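PDB 4NNB: OBCA, Oxalate Biosynthetic Component A from Burkholderia glumae, which is a protein with a TIM-barrel domain of the beta-keto acid cleavage enzyme family that holds a magnesium ion and an oxaloacetate ion. Local coordinates for residues H226-D232 / S248-V254; T278-G282 / F318-Y324; A315-Q319 / V381-R385; V349-V355 / D395-I399. All coordinates share one frame. Numbering follows the deposited sequence.

Interaction 1: H226-D232 / S248-V254; sequences HTRDLSD and SQRNQIV. With MG (magnesium ion), chain B; OAA (oxaloacetate ion), chain C.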
# COMPACT_ATOMS: atom_id res chain seq x y z
N HIS A 226 -3.48 -7.03 -6.82
CA HIS A 226 -2.61 -6.70 -7.95
C HIS A 226 -1.57 -7.81 -8.09
O HIS A 226 -1.29 -8.55 -7.14
CB HIS A 226 -1.82 -5.42 -7.70
CG HIS A 226 -2.62 -4.15 -7.74
ND1 HIS A 226 -2.33 -3.12 -8.60
CD2 HIS A 226 -3.65 -3.72 -6.97
CE1 HIS A 226 -3.16 -2.12 -8.39
NE2 HIS A 226 -3.97 -2.46 -7.40
N THR A 227 -0.96 -7.89 -9.27
CA THR A 227 0.24 -8.67 -9.47
C THR A 227 1.39 -7.74 -9.86
O THR A 227 1.16 -6.58 -10.20
CB THR A 227 0.05 -9.75 -10.56
OG1 THR A 227 -0.57 -9.15 -11.71
CG2 THR A 227 -0.84 -10.87 -10.03
N ARG A 228 2.61 -8.26 -9.79
CA ARG A 228 3.81 -7.48 -10.10
C ARG A 228 4.71 -8.28 -11.04
O ARG A 228 4.79 -9.50 -10.95
CB ARG A 228 4.62 -7.18 -8.83
CG ARG A 228 3.87 -6.42 -7.73
CD ARG A 228 3.46 -5.03 -8.15
NE ARG A 228 2.93 -4.29 -7.00
CZ ARG A 228 3.70 -3.63 -6.14
NH1 ARG A 228 5.02 -3.57 -6.32
NH2 ARG A 228 3.15 -3.00 -5.11
N ASP A 229 5.41 -7.57 -11.92
CA ASP A 229 6.33 -8.21 -12.86
C ASP A 229 7.71 -8.37 -12.20
O ASP A 229 8.35 -7.38 -11.85
CB ASP A 229 6.39 -7.34 -14.13
CG ASP A 229 7.53 -7.70 -15.07
OD1 ASP A 229 8.01 -8.85 -15.05
OD2 ASP A 229 7.94 -6.82 -15.86
N LEU A 230 8.14 -9.61 -12.00
CA LEU A 230 9.42 -9.89 -11.34
C LEU A 230 10.47 -10.46 -12.30
O LEU A 230 11.48 -11.00 -11.85
CB LEU A 230 9.24 -10.86 -10.17
CG LEU A 230 8.20 -10.56 -9.09
CD1 LEU A 230 8.35 -11.50 -7.89
CD2 LEU A 230 8.29 -9.11 -8.65
N SER A 231 10.24 -10.33 -13.60
CA SER A 231 11.12 -10.94 -14.60
C SER A 231 12.48 -10.25 -14.67
O SER A 231 13.44 -10.81 -15.21
CB SER A 231 10.45 -10.91 -15.98
OG SER A 231 10.19 -9.57 -16.37
N ASP A 232 12.57 -9.04 -14.14
CA ASP A 232 13.81 -8.26 -14.18
C ASP A 232 14.70 -8.45 -12.93
O ASP A 232 15.63 -7.67 -12.69
CB ASP A 232 13.49 -6.78 -14.39
CG ASP A 232 12.88 -6.12 -13.14
OD1 ASP A 232 12.45 -6.86 -12.24
OD2 ASP A 232 12.84 -4.88 -13.06
N SER A 248 12.44 -4.01 -10.44
CA SER A 248 11.44 -2.94 -10.43
C SER A 248 10.19 -3.28 -9.59
O SER A 248 9.55 -2.38 -9.05
CB SER A 248 10.99 -2.63 -11.86
OG SER A 248 10.21 -3.70 -12.39
N GLN A 249 9.85 -4.56 -9.50
CA GLN A 249 8.58 -5.00 -8.91
C GLN A 249 7.41 -4.23 -9.50
O GLN A 249 6.43 -3.92 -8.80
CB GLN A 249 8.60 -4.86 -7.38
CG GLN A 249 9.85 -5.47 -6.73
CD GLN A 249 9.75 -5.47 -5.23
OE1 GLN A 249 8.65 -5.43 -4.67
NE2 GLN A 249 10.90 -5.50 -4.55
N ARG A 250 7.52 -3.92 -10.79
CA ARG A 250 6.60 -3.01 -11.46
C ARG A 250 5.17 -3.56 -11.47
O ARG A 250 4.95 -4.76 -11.68
CB ARG A 250 7.08 -2.76 -12.89
CG ARG A 250 6.27 -1.74 -13.66
CD ARG A 250 6.79 -1.54 -15.10
NE ARG A 250 7.01 -2.83 -15.75
CZ ARG A 250 6.08 -3.50 -16.42
NH1 ARG A 250 4.85 -3.01 -16.55
NH2 ARG A 250 6.37 -4.67 -16.97
N ASN A 251 4.21 -2.68 -11.23
CA ASN A 251 2.81 -3.06 -11.27
C ASN A 251 2.48 -3.56 -12.66
O ASN A 251 2.80 -2.89 -13.64
CB ASN A 251 1.92 -1.88 -10.94
CG ASN A 251 0.46 -2.26 -10.90
OD1 ASN A 251 0.05 -3.09 -10.07
ND2 ASN A 251 -0.34 -1.67 -11.78
N GLN A 252 1.85 -4.72 -12.73
CA GLN A 252 1.56 -5.37 -14.01
C GLN A 252 0.58 -6.53 -13.83
O GLN A 252 0.76 -7.38 -12.95
CB GLN A 252 2.87 -5.88 -14.63
CG GLN A 252 2.67 -6.57 -15.96
CD GLN A 252 2.12 -5.62 -17.00
OE1 GLN A 252 2.69 -4.55 -17.24
NE2 GLN A 252 0.99 -5.98 -17.61
N ILE A 253 -0.46 -6.55 -14.66
CA ILE A 253 -1.34 -7.69 -14.74
C ILE A 253 -0.54 -8.86 -15.32
O ILE A 253 -0.11 -8.83 -16.47
CB ILE A 253 -2.57 -7.40 -15.64
CG1 ILE A 253 -3.46 -6.33 -14.99
CG2 ILE A 253 -3.36 -8.68 -15.89
CD1 ILE A 253 -4.33 -5.52 -15.99
N VAL A 254 -0.33 -9.90 -14.50
CA VAL A 254 0.44 -11.06 -14.93
C VAL A 254 -0.50 -12.24 -14.97
O VAL A 254 -0.95 -12.74 -13.93
CB VAL A 254 1.61 -11.34 -13.96
CG1 VAL A 254 2.40 -12.57 -14.43
CG2 VAL A 254 2.50 -10.12 -13.85
MG MG B . -5.60 -1.28 -6.79
O1 OAA C . -8.07 -0.28 -10.25
O2 OAA C . -6.78 -1.23 -8.65
O4 OAA C . -3.45 2.74 -7.85
O5 OAA C . -4.10 2.62 -10.05
O3 OAA C . -4.71 0.20 -7.62
C1 OAA C . -7.11 -0.19 -9.37
C2 OAA C . -6.39 1.13 -9.21
C3 OAA C . -5.06 1.09 -8.50
C4 OAA C . -4.15 2.20 -8.82
O HOH W 1 -1.58 -5.69 -11.27
O HOH W 2 11.04 -7.13 -10.14
O HOH W 3 -6.93 0.36 -5.99
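Segments 226-232 and 248-254 run antiparallel, their CA atoms closest at Arg-228 and Asn-251 (4.7 Å), a non-hydrogen-bonded pair. Backbone bonds are sparse: Asp-229 N to Arg-250 O (2.9 Å) on one side of this pair and Gln-252 N to Thr-227 O (3.2 Å) on the other. Thr-227 extends the pairing through its hydroxyl, OG1 donating to Gln-252 O (2.5 Å) and accepting from Val-254 N (2.9 Å), just before helix 255-268. Strand 222-229 is a parallel strand of the TIM barrel, and 250-251 pairs antiparallel with its C-terminal end, just past the metal ligand His-226. His-226 NE2 binds magnesium at 2.1 Å, together with His-224, Glu-475, oxaloacetate and a water, while its ND1 donates to Asn-251 OD1 (2.8 Å), which helps to orient the ring. Arg-228 NH1 reaches Gln-249 O (2.9 Å), and the same guanidinium bonds backbone carbonyls of Ile-13, Gly-14 and Pro-17. Farther from the metal, Asp-229 OD2 and Arg-250 NH2 form a salt bridge (2.9 Å), and Asp-229 OD1 closes an Asx turn onto Ser-231 N (3.0 Å). Asp-232 OD2 accepts from Ser-248 N (2.8 Å) and Ser-248 OG (3.0 Å).

Interaction 2: T278-G282 / F318-Y324; sequences TSVRG and FQGGGGY. With OAA (oxaloacetate ion), chain C.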
# COMPACT_ATOMS: atom_id res chain seq x y z
N THR A 278 -7.67 -3.93 -12.56
CA THR A 278 -7.48 -3.82 -14.00
C THR A 278 -6.59 -2.62 -14.32
O THR A 278 -6.46 -2.21 -15.48
CB THR A 278 -8.82 -3.64 -14.70
OG1 THR A 278 -9.46 -2.46 -14.22
CG2 THR A 278 -9.72 -4.86 -14.42
N SER A 279 -5.99 -2.07 -13.28
CA SER A 279 -5.18 -0.86 -13.43
C SER A 279 -3.89 -1.08 -14.23
O SER A 279 -3.26 -2.15 -14.14
CB SER A 279 -4.86 -0.32 -12.03
OG SER A 279 -3.88 0.68 -12.10
N VAL A 280 -3.48 -0.09 -15.03
CA VAL A 280 -2.15 -0.15 -15.64
C VAL A 280 -1.23 0.97 -15.13
O VAL A 280 -0.31 1.42 -15.83
CB VAL A 280 -2.18 -0.17 -17.19
CG1 VAL A 280 -2.86 -1.44 -17.69
CG2 VAL A 280 -2.89 1.07 -17.75
N ARG A 281 -1.50 1.40 -13.90
CA ARG A 281 -0.66 2.37 -13.21
C ARG A 281 0.82 2.01 -13.33
O ARG A 281 1.21 0.84 -13.19
CB ARG A 281 -1.06 2.47 -11.73
CG ARG A 281 0.07 2.94 -10.80
CD ARG A 281 -0.20 4.27 -10.11
NE ARG A 281 -0.99 4.10 -8.90
CZ ARG A 281 -0.84 4.79 -7.77
NH1 ARG A 281 0.08 5.75 -7.66
NH2 ARG A 281 -1.63 4.53 -6.75
N GLY A 282 1.64 3.02 -13.61
CA GLY A 282 3.07 2.85 -13.77
C GLY A 282 3.41 2.45 -15.19
O GLY A 282 4.58 2.47 -15.59
N PHE A 318 -2.92 11.12 -11.27
CA PHE A 318 -2.43 11.41 -9.92
C PHE A 318 -1.58 12.68 -9.93
O PHE A 318 -0.70 12.83 -10.77
CB PHE A 318 -1.55 10.27 -9.41
CG PHE A 318 -2.26 8.95 -9.26
CD1 PHE A 318 -2.12 7.97 -10.22
CD2 PHE A 318 -3.03 8.68 -8.14
CE1 PHE A 318 -2.76 6.74 -10.09
CE2 PHE A 318 -3.67 7.45 -7.99
CZ PHE A 318 -3.54 6.48 -8.97
N GLN A 319 -1.81 13.58 -8.98
CA GLN A 319 -0.94 14.75 -8.86
C GLN A 319 0.50 14.33 -8.63
O GLN A 319 1.42 14.97 -9.12
CB GLN A 319 -1.42 15.70 -7.76
CG GLN A 319 -2.75 16.38 -8.09
CD GLN A 319 -2.96 17.65 -7.29
OE1 GLN A 319 -2.00 18.28 -6.84
NE2 GLN A 319 -4.22 18.03 -7.10
N GLY A 320 0.69 13.21 -7.93
CA GLY A 320 2.03 12.68 -7.71
C GLY A 320 2.67 11.99 -8.91
O GLY A 320 3.79 11.48 -8.81
N GLY A 321 1.97 11.97 -10.05
CA GLY A 321 2.46 11.29 -11.25
C GLY A 321 2.05 9.83 -11.41
O GLY A 321 1.62 9.18 -10.46
N GLY A 322 2.19 9.30 -12.63
CA GLY A 322 2.05 7.87 -12.86
C GLY A 322 0.68 7.32 -13.26
O GLY A 322 0.49 6.10 -13.30
N GLY A 323 -0.27 8.20 -13.57
CA GLY A 323 -1.63 7.78 -13.90
C GLY A 323 -1.82 7.00 -15.19
O GLY A 323 -0.85 6.61 -15.85
N TYR A 324 -3.07 6.78 -15.57
CA TYR A 324 -3.39 5.99 -16.76
C TYR A 324 -4.77 6.34 -17.29
O TYR A 324 -5.69 6.68 -16.53
CB TYR A 324 -3.32 4.47 -16.47
CG TYR A 324 -4.13 4.08 -15.27
CD1 TYR A 324 -3.64 4.27 -13.99
CD2 TYR A 324 -5.40 3.53 -15.41
CE1 TYR A 324 -4.38 3.93 -12.87
CE2 TYR A 324 -6.15 3.18 -14.29
CZ TYR A 324 -5.62 3.39 -13.02
OH TYR A 324 -6.33 3.07 -11.89
O1 OAA C . -8.07 -0.28 -10.25
O2 OAA C . -6.78 -1.23 -8.65
O4 OAA C . -3.45 2.74 -7.85
O5 OAA C . -4.10 2.62 -10.05
O3 OAA C . -4.71 0.20 -7.62
C1 OAA C . -7.11 -0.19 -9.37
C2 OAA C . -6.39 1.13 -9.21
C3 OAA C . -5.06 1.09 -8.50
C4 OAA C . -4.15 2.20 -8.82
O HOH W 4 1.95 6.43 -9.55
O HOH W 5 1.68 5.41 -15.48
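Beginning at Thr-278, segment 278-282 is held by its surroundings, with OG1 bonded to the carbonyl of Ser-310. Ser-279 turns OG to oxaloacetate, donating to O5 (2.8 Å), and the same oxygen accepts from Arg-281 N (3.1 Å), an ST turn that sets the backbone leading into the arginine. Tyr-324 lies beside both residues: its CZ is 3.3 Å from Ser-279 OG, and its OH is 2.9 Å from ligand O5. Val-280 packs CG2 on Tyr-324 CB (3.7 Å). Arg-281 is the hub. Its guanidinium lies flat on the Phe-318 ring, CZ 3.8 Å from the ring centroid with planes 22° apart, a cation-pi stack, while NE (3.0 Å) and NH2 (2.8 Å) both donate to oxaloacetate O4. NH1 donates a hydrogen bond to water 4 (2.7 Å), which donates to Gly-321 O (2.9 Å). Gly-282 N makes a weak bond to Gly-322 O (3.3 Å). Opposite it the chain leaves a type I turn, Phe-318 to Gly-321, and passes through Gly-322, whose positive phi suits glycine. Two loops, after barrel strands 273-276 and 308-311, the second carrying strand 317-318, hold one ligand carboxylate at the strands' C-terminal ends, where TIM barrels generally keep their active site.

Interaction 3: A315-Q319 / V381-R385; sequences AVVFQ and VDQYR
This is a short antiparallel beta pairing between strands 317-318 and 383-386, in a three-stranded sheet separate from the barrel sheet and next to the oxaloacetate pocket. Val-317 (phi/psi -122/87) stands opposite Tyr-384 (-113/161; CA-CA 5.3 Å) and Phe-318 opposite Gln-383 (-129/154; 4.7 Å), the latter a non-hydrogen-bonded pair; CA 316 to 319 and CA 381 to 384 point 98° apart. Tyr-384 N donates to Val-317 O (2.8 Å). Beyond the Phe-318 pair, Gln-319 N donates to Asp-382 O (3.0 Å), although Gln-319 (-58/-33) has left the extended conformation. Water 6 joins the other end, accepting from Val-317 N (2.8 Å) and lying 2.8 Å from Tyr-384 O, to which it can donate. Gln-319, with chi1 m and chi2 t, reaches across the partner strand: NE2 donates to Gln-383 O (3.1 Å), and CG sits over the Tyr-384 ring, 3.4 Å from its centroid and 4° off the normal, a CH-pi contact. Its OE1 is taken by Arg-401. Tyr-384 has chi1 m and chi2 -42°, and its CB packs on Val-317 CG1 (4.0 Å). Phe-318, chi1 m and chi2 100°, points its CA-CB bond away from segment 381-385; ring atom CD2 meets Val-381 CG1 (3.8 Å), and the ring touches oxaloacetate and stacks with Arg-281. Strand 383-386 is the middle strand, flanked by 317-318 and 393-395, while Asp-382 makes a salt bridge to Arg-404 of helix 401-413.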
# COMPACT_ATOMS: atom_id res chain seq x y z
N ALA A 315 -9.98 9.06 -17.16
CA ALA A 315 -8.53 9.06 -16.96
C ALA A 315 -8.22 9.27 -15.48
O ALA A 315 -8.90 10.05 -14.80
CB ALA A 315 -7.89 10.17 -17.79
N VAL A 316 -7.22 8.56 -14.98
CA VAL A 316 -6.79 8.74 -13.59
C VAL A 316 -5.44 9.45 -13.63
O VAL A 316 -4.47 8.90 -14.13
CB VAL A 316 -6.68 7.39 -12.84
CG1 VAL A 316 -6.17 7.60 -11.42
CG2 VAL A 316 -8.05 6.71 -12.79
N VAL A 317 -5.40 10.69 -13.15
CA VAL A 317 -4.21 11.52 -13.29
C VAL A 317 -3.74 11.96 -11.91
O VAL A 317 -4.15 13.02 -11.42
CB VAL A 317 -4.48 12.77 -14.16
CG1 VAL A 317 -3.17 13.49 -14.47
CG2 VAL A 317 -5.22 12.38 -15.48
N PHE A 318 -2.92 11.12 -11.27
CA PHE A 318 -2.43 11.41 -9.92
C PHE A 318 -1.58 12.68 -9.93
O PHE A 318 -0.70 12.83 -10.77
CB PHE A 318 -1.55 10.27 -9.41
CG PHE A 318 -2.26 8.95 -9.26
CD1 PHE A 318 -2.12 7.97 -10.22
CD2 PHE A 318 -3.03 8.68 -8.14
CE1 PHE A 318 -2.76 6.74 -10.09
CE2 PHE A 318 -3.67 7.45 -7.99
CZ PHE A 318 -3.54 6.48 -8.97
N GLN A 319 -1.81 13.58 -8.98
CA GLN A 319 -0.94 14.75 -8.86
C GLN A 319 0.50 14.33 -8.63
O GLN A 319 1.42 14.97 -9.12
CB GLN A 319 -1.42 15.70 -7.76
CG GLN A 319 -2.75 16.38 -8.09
CD GLN A 319 -2.96 17.65 -7.29
OE1 GLN A 319 -2.00 18.28 -6.84
NE2 GLN A 319 -4.22 18.03 -7.10
N VAL A 381 -6.26 11.13 -1.82
CA VAL A 381 -5.19 11.06 -2.82
C VAL A 381 -5.41 12.19 -3.83
O VAL A 381 -6.44 12.22 -4.51
CB VAL A 381 -5.19 9.69 -3.54
CG1 VAL A 381 -4.11 9.64 -4.62
CG2 VAL A 381 -4.98 8.57 -2.53
N ASP A 382 -4.45 13.11 -3.92
CA ASP A 382 -4.60 14.29 -4.78
C ASP A 382 -4.66 13.92 -6.27
O ASP A 382 -3.83 13.14 -6.75
CB ASP A 382 -3.48 15.31 -4.54
CG ASP A 382 -3.44 15.83 -3.09
OD1 ASP A 382 -4.41 15.67 -2.33
OD2 ASP A 382 -2.41 16.42 -2.72
N GLN A 383 -5.63 14.48 -6.98
CA GLN A 383 -5.88 14.14 -8.38
C GLN A 383 -5.96 15.38 -9.26
O GLN A 383 -6.32 16.46 -8.77
CB GLN A 383 -7.21 13.37 -8.50
CG GLN A 383 -7.21 12.03 -7.72
CD GLN A 383 -6.39 10.95 -8.41
OE1 GLN A 383 -6.00 11.09 -9.56
NE2 GLN A 383 -6.13 9.86 -7.69
N TYR A 384 -5.64 15.22 -10.54
CA TYR A 384 -5.80 16.30 -11.51
C TYR A 384 -6.90 15.94 -12.50
O TYR A 384 -7.25 14.77 -12.64
CB TYR A 384 -4.52 16.52 -12.31
CG TYR A 384 -3.41 17.32 -11.64
CD1 TYR A 384 -3.69 18.47 -10.90
CD2 TYR A 384 -2.08 16.92 -11.76
CE1 TYR A 384 -2.66 19.20 -10.30
CE2 TYR A 384 -1.06 17.64 -11.15
CZ TYR A 384 -1.36 18.77 -10.43
OH TYR A 384 -0.34 19.49 -9.84
N ARG A 385 -7.42 16.95 -13.18
CA ARG A 385 -8.12 16.73 -14.44
C ARG A 385 -7.39 17.58 -15.48
O ARG A 385 -7.05 18.74 -15.22
CB ARG A 385 -9.60 17.12 -14.34
CG ARG A 385 -10.39 16.85 -15.64
CD ARG A 385 -11.88 17.10 -15.45
NE ARG A 385 -12.63 16.89 -16.69
CZ ARG A 385 -13.96 16.81 -16.75
NH1 ARG A 385 -14.67 16.89 -15.63
NH2 ARG A 385 -14.56 16.61 -17.91
O HOH W 6 -7.38 12.08 -11.75

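Interaction 4: V349-V355 / D395-I399; sequences VFNHAIV and DDSLI. With OAA (oxaloacetate ion), chain C.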
# COMPACT_ATOMS: atom_id res chain seq x y z
N VAL A 349 -13.55 5.25 -7.45
CA VAL A 349 -13.83 6.67 -7.55
C VAL A 349 -12.59 7.51 -7.19
O VAL A 349 -12.41 7.93 -6.03
CB VAL A 349 -15.04 7.08 -6.69
CG1 VAL A 349 -15.41 8.53 -6.97
CG2 VAL A 349 -16.24 6.17 -6.97
N PHE A 350 -11.74 7.74 -8.18
CA PHE A 350 -10.50 8.48 -7.97
C PHE A 350 -10.72 10.00 -7.96
O PHE A 350 -9.95 10.73 -7.35
CB PHE A 350 -9.49 8.17 -9.09
CG PHE A 350 -8.76 6.86 -8.91
CD1 PHE A 350 -9.15 5.73 -9.63
CD2 PHE A 350 -7.67 6.77 -8.05
CE1 PHE A 350 -8.46 4.51 -9.48
CE2 PHE A 350 -6.98 5.56 -7.89
CZ PHE A 350 -7.36 4.44 -8.60
N ASN A 351 -11.76 10.46 -8.65
CA ASN A 351 -11.88 11.90 -8.93
C ASN A 351 -13.31 12.29 -9.26
O ASN A 351 -14.17 11.43 -9.43
CB ASN A 351 -10.92 12.30 -10.07
CG ASN A 351 -11.11 11.46 -11.34
OD1 ASN A 351 -12.24 11.12 -11.70
ND2 ASN A 351 -10.02 11.12 -11.99
N HIS A 352 -13.58 13.59 -9.37
CA HIS A 352 -14.94 14.05 -9.65
C HIS A 352 -15.39 13.68 -11.07
O HIS A 352 -16.57 13.44 -11.31
CB HIS A 352 -15.09 15.55 -9.40
CG HIS A 352 -15.08 15.91 -7.95
ND1 HIS A 352 -16.15 15.67 -7.11
CD2 HIS A 352 -14.11 16.47 -7.18
CE1 HIS A 352 -15.85 16.08 -5.89
NE2 HIS A 352 -14.62 16.56 -5.90
N ALA A 353 -14.45 13.65 -12.01
CA ALA A 353 -14.77 13.23 -13.37
C ALA A 353 -15.42 11.84 -13.34
O ALA A 353 -16.42 11.59 -14.03
CB ALA A 353 -13.53 13.21 -14.23
N ILE A 354 -14.88 10.95 -12.51
CA ILE A 354 -15.47 9.61 -12.38
C ILE A 354 -16.89 9.66 -11.83
O ILE A 354 -17.78 8.95 -12.33
CB ILE A 354 -14.55 8.64 -11.60
CG1 ILE A 354 -13.44 8.16 -12.54
CG2 ILE A 354 -15.34 7.46 -11.04
CD1 ILE A 354 -12.21 7.57 -11.85
N VAL A 355 -17.12 10.49 -10.82
CA VAL A 355 -18.48 10.66 -10.29
C VAL A 355 -19.45 11.16 -11.37
O VAL A 355 -20.54 10.59 -11.56
CB VAL A 355 -18.52 11.62 -9.08
CG1 VAL A 355 -19.95 11.70 -8.52
CG2 VAL A 355 -17.54 11.17 -7.99
N ASP A 395 -7.18 20.81 -10.02
CA ASP A 395 -7.55 19.87 -8.97
C ASP A 395 -8.88 19.19 -9.29
O ASP A 395 -9.85 19.84 -9.69
CB ASP A 395 -7.62 20.58 -7.62
CG ASP A 395 -7.79 19.60 -6.46
OD1 ASP A 395 -7.52 18.40 -6.66
OD2 ASP A 395 -8.19 20.03 -5.36
N ASP A 396 -8.93 17.87 -9.10
CA ASP A 396 -10.15 17.11 -9.30
C ASP A 396 -10.27 16.06 -8.19
O ASP A 396 -11.02 15.09 -8.32
CB ASP A 396 -10.17 16.49 -10.70
CG ASP A 396 -11.58 16.09 -11.14
OD1 ASP A 396 -12.53 16.82 -10.80
OD2 ASP A 396 -11.74 15.04 -11.81
N SER A 397 -9.54 16.27 -7.10
CA SER A 397 -9.54 15.36 -5.95
C SER A 397 -10.92 15.31 -5.28
O SER A 397 -11.63 16.31 -5.25
CB SER A 397 -8.49 15.80 -4.92
OG SER A 397 -7.24 16.09 -5.52
N LEU A 398 -11.28 14.16 -4.73
CA LEU A 398 -12.54 14.05 -3.99
C LEU A 398 -12.53 15.00 -2.79
O LEU A 398 -13.49 15.73 -2.55
CB LEU A 398 -12.78 12.63 -3.51
CG LEU A 398 -12.93 11.53 -4.56
CD1 LEU A 398 -13.39 10.26 -3.84
CD2 LEU A 398 -13.91 11.94 -5.64
N ILE A 399 -11.45 14.94 -2.02
CA ILE A 399 -11.20 15.93 -0.98
C ILE A 399 -10.28 16.95 -1.63
O ILE A 399 -9.13 16.64 -1.95
CB ILE A 399 -10.50 15.30 0.25
CG1 ILE A 399 -11.35 14.17 0.84
CG2 ILE A 399 -10.22 16.38 1.30
CD1 ILE A 399 -10.69 13.41 2.01
O1 OAA C . -8.07 -0.28 -10.25
O2 OAA C . -6.78 -1.23 -8.65
O4 OAA C . -3.45 2.74 -7.85
O5 OAA C . -4.10 2.62 -10.05
O3 OAA C . -4.71 0.20 -7.62
C1 OAA C . -7.11 -0.19 -9.37
C2 OAA C . -6.39 1.13 -9.21
C3 OAA C . -5.06 1.09 -8.50
C4 OAA C . -4.15 2.20 -8.82
O HOH W 7 -9.35 11.95 -4.73
O HOH W 8 -14.47 18.07 -3.39
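One residue of a loop, Asp-396, meets the first turn of helix 352-359 with both backbone and side chain: its O accepts from His-352 N (3.1 Å) and its OD2 from Ala-353 N (3.1 Å). Two amides at the helix start, which have no partner within the helix's own pattern, are thereby satisfied from another segment. The third is capped from within, since Asn-351 at the N-cap accepts from Ile-354 N through OD1 (2.8 Å). The helix follows barrel strand 344-349 directly, so this is a strand-to-helix junction of the TIM barrel, and Phe-350 in the link turns to the ligand, its CZ 3.5 Å from oxaloacetate C2. Leu-398 covers the junction: CD1 lies 3.3 Å from Val-349 O, and CD2 4.0 Å from Val-349 CG1 and 4.4 Å from Val-355 CG2. Helix 416-440 packs nearby, with Leu-430 on Leu-398 and Val-433 on Val-355. Water 7 accepts from Leu-398 N (2.9 Å) and can donate to Phe-350 O (3.0 Å).

Overall arrangement
Interactions 2, 3 and 4 cluster on one side of the chain's centre, whereas interaction 1 lies across the ligand, its centre about 27 Å from that of interaction 4. Interaction 4 is the most buried and joins apolar packing to helix-end bonds; the others are partly buried, and interaction 2 includes exposed glycines. Interactions 2 and 3 share Phe-318 and Gln-319, so the chain passes from strand pairing into the pocket loop. Gln-383 N to Ser-397 OG (2.7 Å) ties interaction 3 to interaction 4, while Asn-251 ND2 to Arg-281 O (3.3 Å) probably bonds interaction 1 to interaction 2. Interaction 1 coordinates magnesium, which also binds the ligand's C1 carboxylate; interaction 2 hydrogen-bonds the C4 carboxylate.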